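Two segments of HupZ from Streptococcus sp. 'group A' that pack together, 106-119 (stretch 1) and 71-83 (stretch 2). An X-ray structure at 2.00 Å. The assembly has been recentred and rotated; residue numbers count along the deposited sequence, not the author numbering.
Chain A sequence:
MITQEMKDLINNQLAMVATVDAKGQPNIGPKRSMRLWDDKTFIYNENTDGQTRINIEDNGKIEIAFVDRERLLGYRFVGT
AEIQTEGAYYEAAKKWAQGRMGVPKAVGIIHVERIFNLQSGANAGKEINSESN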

ATOM      1  N   ALA A 106      19.600   3.401   8.466  1.00 14.30           N
ATOM      2  CA  ALA A 106      19.141   4.815   8.513  1.00 13.77           C
ATOM      3  C   ALA A 106      17.816   4.870   9.211  1.00 13.69           C
ATOM      4  O   ALA A 106      17.261   3.823   9.544  1.00 11.71           O
ATOM      5  CB  ALA A 106      19.046   5.381   7.091  1.00 14.19           C
ATOM      6  N   VAL A 107      17.275   6.074   9.421  1.00 12.33           N
ATOM      7  CA  VAL A 107      15.928   6.204   9.884  1.00 11.19           C
ATOM      8  C   VAL A 107      15.099   7.008   8.828  1.00 10.11           C
ATOM      9  O   VAL A 107      15.611   7.971   8.263  1.00 10.66           O
ATOM     10  CB  VAL A 107      15.891   6.912  11.298  1.00 11.21           C
ATOM     11  CG1 VAL A 107      16.520   8.325  11.320  1.00 10.88           C
ATOM     12  CG2 VAL A 107      14.482   6.858  11.902  1.00 10.61           C
ATOM     13  N   GLY A 108      13.887   6.589   8.561  1.00 10.08           N
ATOM     14  CA  GLY A 108      12.966   7.293   7.684  1.00 10.03           C
ATOM     15  C   GLY A 108      12.113   8.169   8.602  1.00  9.93           C
ATOM     16  O   GLY A 108      11.664   7.695   9.638  1.00  8.89           O
ATOM     17  N   ILE A 109      11.828   9.423   8.234  1.00 10.29           N
ATOM     18  CA  ILE A 109      11.095  10.291   9.111  1.00  8.54           C
ATOM     19  C   ILE A 109       9.983  10.870   8.238  1.00  9.09           C
ATOM     20  O   ILE A 109      10.335  11.416   7.168  1.00 11.74           O
ATOM     21  CB  ILE A 109      11.951  11.400   9.543  1.00  8.50           C
ATOM     22  CG1 ILE A 109      13.050  10.929  10.489  1.00  7.74           C
ATOM     23  CG2 ILE A 109      11.154  12.407  10.441  1.00  9.07           C
ATOM     24  CD1 ILE A 109      14.290  11.653  10.089  1.00  8.42           C
ATOM     25  N   ILE A 110       8.723  10.735   8.619  1.00  8.79           N
ATOM     26  CA  ILE A 110       7.634  11.109   7.734  1.00 10.08           C
ATOM     27  C   ILE A 110       6.982  12.286   8.434  1.00 10.74           C
ATOM     28  O   ILE A 110       6.495  12.115   9.514  1.00 11.79           O
ATOM     29  CB  ILE A 110       6.638   9.995   7.544  1.00 10.79           C
ATOM     30  CG1 ILE A 110       7.216   8.791   6.752  1.00 13.16           C
ATOM     31  CG2 ILE A 110       5.408  10.379   6.763  1.00 13.78           C
ATOM     32  CD1 ILE A 110       8.240   7.984   7.464  1.00 16.33           C
ATOM     33  N   HIS A 111       6.907  13.394   7.735  1.00 11.44           N
ATOM     34  CA  HIS A 111       6.215  14.620   8.187  1.00 12.47           C
ATOM     35  C   HIS A 111       4.799  14.597   7.637  1.00 12.67           C
ATOM     36  O   HIS A 111       4.569  14.776   6.446  1.00 13.72           O
ATOM     37  CB  HIS A 111       6.990  15.844   7.723  1.00 11.97           C
ATOM     38  CG  HIS A 111       8.419  15.840   8.169  1.00 12.33           C
ATOM     39  ND1 HIS A 111       8.791  16.104   9.459  1.00 13.91           N
ATOM     40  CD2 HIS A 111       9.567  15.572   7.505  1.00 14.87           C
ATOM     41  CE1 HIS A 111      10.097  16.022   9.574  1.00 14.76           C
ATOM     42  NE2 HIS A 111      10.595  15.686   8.408  1.00 15.40           N
ATOM     43  N   VAL A 112       3.868  14.320   8.512  1.00 14.00           N
ATOM     44  CA  VAL A 112       2.511  14.148   8.147  1.00 14.75           C
ATOM     45  C   VAL A 112       1.851  15.496   7.802  1.00 15.08           C
ATOM     46  O   VAL A 112       1.931  16.457   8.571  1.00 14.43           O
ATOM     47  CB  VAL A 112       1.725  13.409   9.221  1.00 14.72           C
ATOM     48  CG1 VAL A 112       0.230  13.443   8.901  1.00 15.98           C
ATOM     49  CG2 VAL A 112       2.189  11.986   9.313  1.00 15.58           C
ATOM     50  N   GLU A 113       1.250  15.573   6.621  1.00 16.73           N
ATOM     51  CA  GLU A 113       0.563  16.814   6.135  1.00 17.33           C
ATOM     52  C   GLU A 113      -0.938  16.716   6.114  1.00 18.67           C
ATOM     53  O   GLU A 113      -1.625  17.691   6.404  1.00 18.41           O
ATOM     54  CB  GLU A 113       1.059  17.196   4.721  1.00 18.90           C
ATOM     55  CG  GLU A 113       2.531  17.600   4.724  1.00 20.93           C
ATOM     56  CD  GLU A 113       3.158  17.797   3.330  1.00 26.14           C
ATOM     57  OE1 GLU A 113       2.597  17.504   2.250  1.00 37.87           O
ATOM     58  OE2 GLU A 113       4.278  18.280   3.311  1.00 33.39           O
ATOM     59  N   ARG A 114      -1.448  15.562   5.743  1.00 18.04           N
ATOM     60  CA  ARG A 114      -2.878  15.279   5.798  1.00 21.55           C
ATOM     61  C   ARG A 114      -3.189  13.859   6.146  1.00 21.45           C
ATOM     62  O   ARG A 114      -2.331  12.962   5.970  1.00 19.43           O
ATOM     63  CB  ARG A 114      -3.574  15.664   4.524  1.00 25.02           C
ATOM     64  CG  ARG A 114      -2.732  15.821   3.337  1.00 33.26           C
ATOM     65  CD  ARG A 114      -3.034  17.041   2.492  1.00 39.89           C
ATOM     66  NE  ARG A 114      -2.806  16.588   1.124  1.00 48.25           N
ATOM     67  CZ  ARG A 114      -1.611  16.392   0.536  1.00 54.27           C
ATOM     68  NH1 ARG A 114      -0.458  16.655   1.170  1.00 51.48           N
ATOM     69  NH2 ARG A 114      -1.583  15.932  -0.720  1.00 52.29           N
ATOM     70  N   ILE A 115      -4.379  13.663   6.693  1.00 20.14           N
ATOM     71  CA  ILE A 115      -4.880  12.383   7.130  1.00 20.68           C
ATOM     72  C   ILE A 115      -6.288  12.163   6.522  1.00 24.30           C
ATOM     73  O   ILE A 115      -7.093  13.114   6.407  1.00 22.30           O
ATOM     74  CB  ILE A 115      -4.925  12.268   8.637  1.00 21.74           C
ATOM     75  CG1 ILE A 115      -3.566  12.648   9.259  1.00 22.69           C
ATOM     76  CG2 ILE A 115      -5.440  10.861   9.010  1.00 20.48           C
ATOM     77  CD1 ILE A 115      -3.610  12.881  10.766  1.00 28.52           C
ATOM     78  N   PHE A 116      -6.531  10.938   6.042  1.00 25.86           N
ATOM     79  CA  PHE A 116      -7.833  10.546   5.383  1.00 28.57           C
ATOM     80  C   PHE A 116      -8.323   9.290   6.030  1.00 30.50           C
ATOM     81  O   PHE A 116      -7.533   8.420   6.366  1.00 24.26           O
ATOM     82  CB  PHE A 116      -7.682  10.334   3.878  1.00 26.60           C
ATOM     83  CG  PHE A 116      -7.241  11.576   3.144  1.00 30.31           C
ATOM     84  CD1 PHE A 116      -8.164  12.587   2.828  1.00 31.62           C
ATOM     85  CD2 PHE A 116      -5.928  11.778   2.817  1.00 25.96           C
ATOM     86  CE1 PHE A 116      -7.757  13.744   2.159  1.00 32.28           C
ATOM     87  CE2 PHE A 116      -5.511  12.930   2.143  1.00 28.51           C
ATOM     88  CZ  PHE A 116      -6.412  13.917   1.806  1.00 31.32           C
ATOM     89  N   ASN A 117      -9.618   9.250   6.308  1.00 32.26           N
ATOM     90  CA  ASN A 117     -10.229   8.121   6.963  1.00 39.69           C
ATOM     91  C   ASN A 117     -10.495   7.183   5.799  1.00 42.03           C
ATOM     92  O   ASN A 117     -10.943   7.651   4.772  1.00 44.73           O
ATOM     93  CB  ASN A 117     -11.546   8.559   7.680  1.00 45.91           C
ATOM     94  CG  ASN A 117     -11.969   7.613   8.839  1.00 46.79           C
ATOM     95  OD1 ASN A 117     -12.069   6.379   8.668  1.00 44.38           O
ATOM     96  ND2 ASN A 117     -12.269   8.209  10.013  1.00 49.09           N
ATOM     97  N   LEU A 118     -10.178   5.891   5.925  1.00 40.85           N
ATOM     98  CA  LEU A 118     -10.559   4.916   4.881  1.00 46.62           C
ATOM     99  C   LEU A 118     -11.856   4.185   5.295  1.00 51.31           C
ATOM    100  O   LEU A 118     -12.193   3.184   4.687  1.00 53.02           O
ATOM    101  CB  LEU A 118      -9.460   3.894   4.587  1.00 42.79           C
ATOM    102  CG  LEU A 118      -8.077   4.408   4.236  1.00 42.73           C
ATOM    103  CD1 LEU A 118      -7.111   3.256   4.418  1.00 46.66           C
ATOM    104  CD2 LEU A 118      -7.940   5.014   2.841  1.00 45.04           C
ATOM    105  N   GLN A 119     -12.524   4.668   6.360  1.00 55.03           N
ATOM    106  CA  GLN A 119     -13.939   4.329   6.736  1.00 57.44           C
ATOM    107  C   GLN A 119     -14.245   2.835   6.953  1.00 57.07           C
ATOM    108  O   GLN A 119     -14.703   2.119   6.035  1.00 60.36           O
ATOM    109  CB  GLN A 119     -14.926   4.983   5.746  1.00 55.48           C
ATOM    110  CG  GLN A 119     -14.973   6.518   5.864  1.00 57.50           C
ATOM    111  CD  GLN A 119     -15.360   7.224   4.564  1.00 64.15           C
ATOM    112  OE1 GLN A 119     -14.566   7.308   3.615  1.00 62.16           O
ATOM    113  NE2 GLN A 119     -16.588   7.742   4.515  1.00 64.26           N
TER
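Stretch 2 71-83: RLLGYRFVGTAEI

Stretch 2 is extended from Leu 73 to Ile 83 and runs antiparallel to strand 106-117, the N-to-C directions differing by 141° and the axes approaching to 4.4 Å. Paired backbone bonds fix the register: Ile 109 N to Glu 82 O is 2.9 Å and Glu 82 N to Ile 109 O 3.0 Å, and Phe 116 N to Arg 76 O and Arg 76 N to Phe 116 O, both 2.8 Å, close a similar ring. Between them lies a beta bulge, where Val 78 O accepts from both Glu 113 N (2.8 Å) and Arg 114 N (3.1 Å). At Gly 79, whose CA lies 3.2 Å from His 111 O, an ideal CB would point toward stretch 1 and fall 1.9 Å from that oxygen, a clash that the absence of a side chain avoids.

The side chains alternate between the two faces, and chi1 m occurs on both. Glu 82 (chi1 p, chi2 t) brings OE1 to 2.8 Å from His 111 NE2, a hydrogen bond donated by the imidazole, whose chi1 is m. On the same face, Arg 76 extends through t, t and then turns at chi3 (p), laying its guanidinium over the Phe 116 ring, Arg 76 NH2 to Phe 116 CD2 3.2 Å. Val 78 CG2 meets the ring edge, 3.9 Å from Phe 116 CE2. On the other face, Phe 77 and Ile 115, both chi1 m, pack Phe 77 CD2 against Ile 115 CG1 at 3.7 Å, while Tyr 75 CD1 lies 4.1 Å from Ile 115 CG2.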

ATOM      1  N   ARG A  71     -12.515  -4.734  11.731  1.00 50.54           N
ATOM      2  CA  ARG A  71     -13.469  -3.684  12.155  1.00 48.31           C
ATOM      3  C   ARG A  71     -13.821  -2.751  10.998  1.00 44.94           C
ATOM      4  O   ARG A  71     -14.595  -1.824  11.167  1.00 45.19           O
ATOM      5  CB  ARG A  71     -12.961  -2.915  13.376  1.00 49.65           C
ATOM      6  CG  ARG A  71     -12.885  -3.813  14.588  1.00 57.98           C
ATOM      7  CD  ARG A  71     -12.487  -3.097  15.865  1.00 63.24           C
ATOM      8  NE  ARG A  71     -12.418  -4.078  16.964  1.00 75.07           N
ATOM      9  CZ  ARG A  71     -12.037  -3.827  18.231  1.00 78.42           C
ATOM     10  NH1 ARG A  71     -11.659  -2.601  18.611  1.00 80.98           N
ATOM     11  NH2 ARG A  71     -12.029  -4.815  19.133  1.00 74.18           N
ATOM     12  N   LEU A  72     -13.249  -3.029   9.824  1.00 46.56           N
ATOM     13  CA  LEU A  72     -13.372  -2.209   8.629  1.00 42.24           C
ATOM     14  C   LEU A  72     -13.015  -0.710   8.937  1.00 41.14           C
ATOM     15  O   LEU A  72     -13.771   0.215   8.640  1.00 38.00           O
ATOM     16  CB  LEU A  72     -14.764  -2.398   8.003  1.00 47.59           C
ATOM     17  CG  LEU A  72     -15.235  -3.811   7.542  1.00 47.29           C
ATOM     18  CD1 LEU A  72     -16.768  -3.796   7.392  1.00 46.19           C
ATOM     19  CD2 LEU A  72     -14.574  -4.253   6.229  1.00 43.62           C
ATOM     20  N   LEU A  73     -11.882  -0.507   9.611  1.00 37.20           N
ATOM     21  CA  LEU A  73     -11.400   0.827   9.959  1.00 33.16           C
ATOM     22  C   LEU A  73     -10.047   1.027   9.227  1.00 31.05           C
ATOM     23  O   LEU A  73      -9.370   0.051   8.907  1.00 27.05           O
ATOM     24  CB  LEU A  73     -11.195   0.908  11.453  1.00 35.98           C
ATOM     25  CG  LEU A  73     -12.473   0.786  12.345  1.00 39.18           C
ATOM     26  CD1 LEU A  73     -12.100   0.757  13.828  1.00 39.49           C
ATOM     27  CD2 LEU A  73     -13.508   1.881  12.057  1.00 35.19           C
ATOM     28  N   GLY A  74      -9.679   2.284   8.975  1.00 26.31           N
ATOM     29  CA  GLY A  74      -8.375   2.579   8.434  1.00 24.26           C
ATOM     30  C   GLY A  74      -8.117   4.023   8.162  1.00 22.80           C
ATOM     31  O   GLY A  74      -9.070   4.862   8.107  1.00 24.13           O
ATOM     32  N   TYR A  75      -6.836   4.342   8.027  1.00 20.52           N
ATOM     33  CA  TYR A  75      -6.421   5.724   7.767  1.00 18.94           C
ATOM     34  C   TYR A  75      -5.274   5.735   6.814  1.00 17.95           C
ATOM     35  O   TYR A  75      -4.436   4.799   6.804  1.00 18.87           O
ATOM     36  CB  TYR A  75      -6.000   6.387   9.067  1.00 19.35           C
ATOM     37  CG  TYR A  75      -7.131   6.601  10.046  1.00 22.07           C
ATOM     38  CD1 TYR A  75      -7.974   7.743   9.968  1.00 24.68           C
ATOM     39  CD2 TYR A  75      -7.365   5.659  11.043  1.00 22.69           C
ATOM     40  CE1 TYR A  75      -9.034   7.891  10.864  1.00 26.05           C
ATOM     41  CE2 TYR A  75      -8.410   5.789  11.936  1.00 26.66           C
ATOM     42  CZ  TYR A  75      -9.219   6.900  11.855  1.00 28.11           C
ATOM     43  OH  TYR A  75     -10.201   6.964  12.768  1.00 33.74           O
ATOM     44  N   ARG A  76      -5.213   6.798   6.056  1.00 17.25           N
ATOM     45  CA  ARG A  76      -4.133   7.056   5.105  1.00 18.25           C
ATOM     46  C   ARG A  76      -3.453   8.383   5.557  1.00 17.28           C
ATOM     47  O   ARG A  76      -4.153   9.412   5.714  1.00 17.59           O
ATOM     48  CB  ARG A  76      -4.743   7.186   3.684  1.00 22.00           C
ATOM     49  CG  ARG A  76      -3.803   7.678   2.573  1.00 24.88           C
ATOM     50  CD  ARG A  76      -4.364   7.453   1.158  1.00 32.54           C
ATOM     51  NE  ARG A  76      -5.576   8.220   0.955  1.00 37.48           N
ATOM     52  CZ  ARG A  76      -5.644   9.385   0.328  1.00 41.00           C
ATOM     53  NH1 ARG A  76      -4.583   9.925  -0.256  1.00 45.14           N
ATOM     54  NH2 ARG A  76      -6.806  10.013   0.244  1.00 47.13           N
ATOM     55  N   PHE A  77      -2.148   8.333   5.828  1.00 15.67           N
ATOM     56  CA  PHE A  77      -1.350   9.495   6.232  1.00 15.46           C
ATOM     57  C   PHE A  77      -0.520   9.944   5.006  1.00 16.63           C
ATOM     58  O   PHE A  77       0.300   9.167   4.386  1.00 15.35           O
ATOM     59  CB  PHE A  77      -0.472   9.133   7.418  1.00 13.98           C
ATOM     60  CG  PHE A  77      -1.235   8.662   8.601  1.00 16.53           C
ATOM     61  CD1 PHE A  77      -1.691   7.372   8.682  1.00 17.24           C
ATOM     62  CD2 PHE A  77      -1.586   9.540   9.622  1.00 16.67           C
ATOM     63  CE1 PHE A  77      -2.483   6.935   9.738  1.00 18.03           C
ATOM     64  CE2 PHE A  77      -2.339   9.113  10.708  1.00 16.73           C
ATOM     65  CZ  PHE A  77      -2.808   7.793  10.760  1.00 15.21           C
ATOM     66  N   VAL A  78      -0.681  11.183   4.621  1.00 13.74           N
ATOM     67  CA  VAL A  78       0.031  11.710   3.494  1.00 14.36           C
ATOM     68  C   VAL A  78       1.038  12.731   3.925  1.00 14.19           C
ATOM     69  O   VAL A  78       0.684  13.611   4.744  1.00 13.40           O
ATOM     70  CB  VAL A  78      -0.903  12.372   2.469  1.00 15.48           C
ATOM     71  CG1 VAL A  78      -0.114  12.902   1.250  1.00 18.76           C
ATOM     72  CG2 VAL A  78      -1.969  11.396   1.993  1.00 18.98           C
ATOM     73  N   GLY A  79       2.242  12.714   3.337  1.00 12.57           N
ATOM     74  CA  GLY A  79       3.208  13.786   3.672  1.00 15.36           C
ATOM     75  C   GLY A  79       4.488  13.711   2.907  1.00 13.43           C
ATOM     76  O   GLY A  79       4.498  13.158   1.763  1.00 13.25           O
ATOM     77  N   THR A  80       5.551  14.275   3.485  1.00 12.55           N
ATOM     78  CA  THR A  80       6.846  14.295   2.884  1.00 13.81           C
ATOM     79  C   THR A  80       7.834  13.633   3.863  1.00 13.28           C
ATOM     80  O   THR A  80       7.680  13.801   5.059  1.00 13.92           O
ATOM     81  CB  THR A  80       7.299  15.738   2.540  1.00 16.53           C
ATOM     82  OG1 THR A  80       8.458  15.662   1.706  1.00 17.70           O
ATOM     83  CG2 THR A  80       7.660  16.592   3.781  1.00 17.76           C
ATOM     84  N   ALA A  81       8.776  12.878   3.325  1.00 11.02           N
ATOM     85  CA  ALA A  81       9.713  12.080   4.087  1.00 10.71           C
ATOM     86  C   ALA A  81      11.157  12.376   3.805  1.00 11.94           C
ATOM     87  O   ALA A  81      11.490  12.941   2.726  1.00 10.81           O
ATOM     88  CB  ALA A  81       9.427  10.593   3.882  1.00 10.66           C
ATOM     89  N   GLU A  82      12.037  12.019   4.744  1.00 11.71           N
ATOM     90  CA  GLU A  82      13.461  12.199   4.576  1.00 13.44           C
ATOM     91  C   GLU A  82      14.111  11.023   5.233  1.00 12.99           C
ATOM     92  O   GLU A  82      13.508  10.376   6.088  1.00 12.65           O
ATOM     93  CB  GLU A  82      13.990  13.485   5.270  1.00 15.64           C
ATOM     94  CG  GLU A  82      13.388  13.853   6.602  1.00 19.74           C
ATOM     95  CD  GLU A  82      14.070  15.065   7.284  1.00 23.81           C
ATOM     96  OE1 GLU A  82      13.372  15.743   8.103  1.00 21.87           O
ATOM     97  OE2 GLU A  82      15.303  15.340   6.992  1.00 22.04           O
ATOM     98  N   ILE A  83      15.355  10.793   4.876  1.00 12.83           N
ATOM     99  CA  ILE A  83      16.145   9.710   5.428  1.00 13.28           C
ATOM    100  C   ILE A  83      17.318  10.389   6.165  1.00 13.55           C
ATOM    101  O   ILE A  83      17.897  11.326   5.618  1.00 14.32           O
ATOM    102  CB  ILE A  83      16.696   8.803   4.315  1.00 13.16           C
ATOM    103  CG1 ILE A  83      15.582   8.182   3.540  1.00 13.26           C
ATOM    104  CG2 ILE A  83      17.630   7.728   4.883  1.00 14.02           C
ATOM    105  CD1 ILE A  83      14.788   7.084   4.281  1.00 15.15           C
TER
HETATM  106  O   HOH W   1     -11.446   4.272   9.720  1.00 37.01           O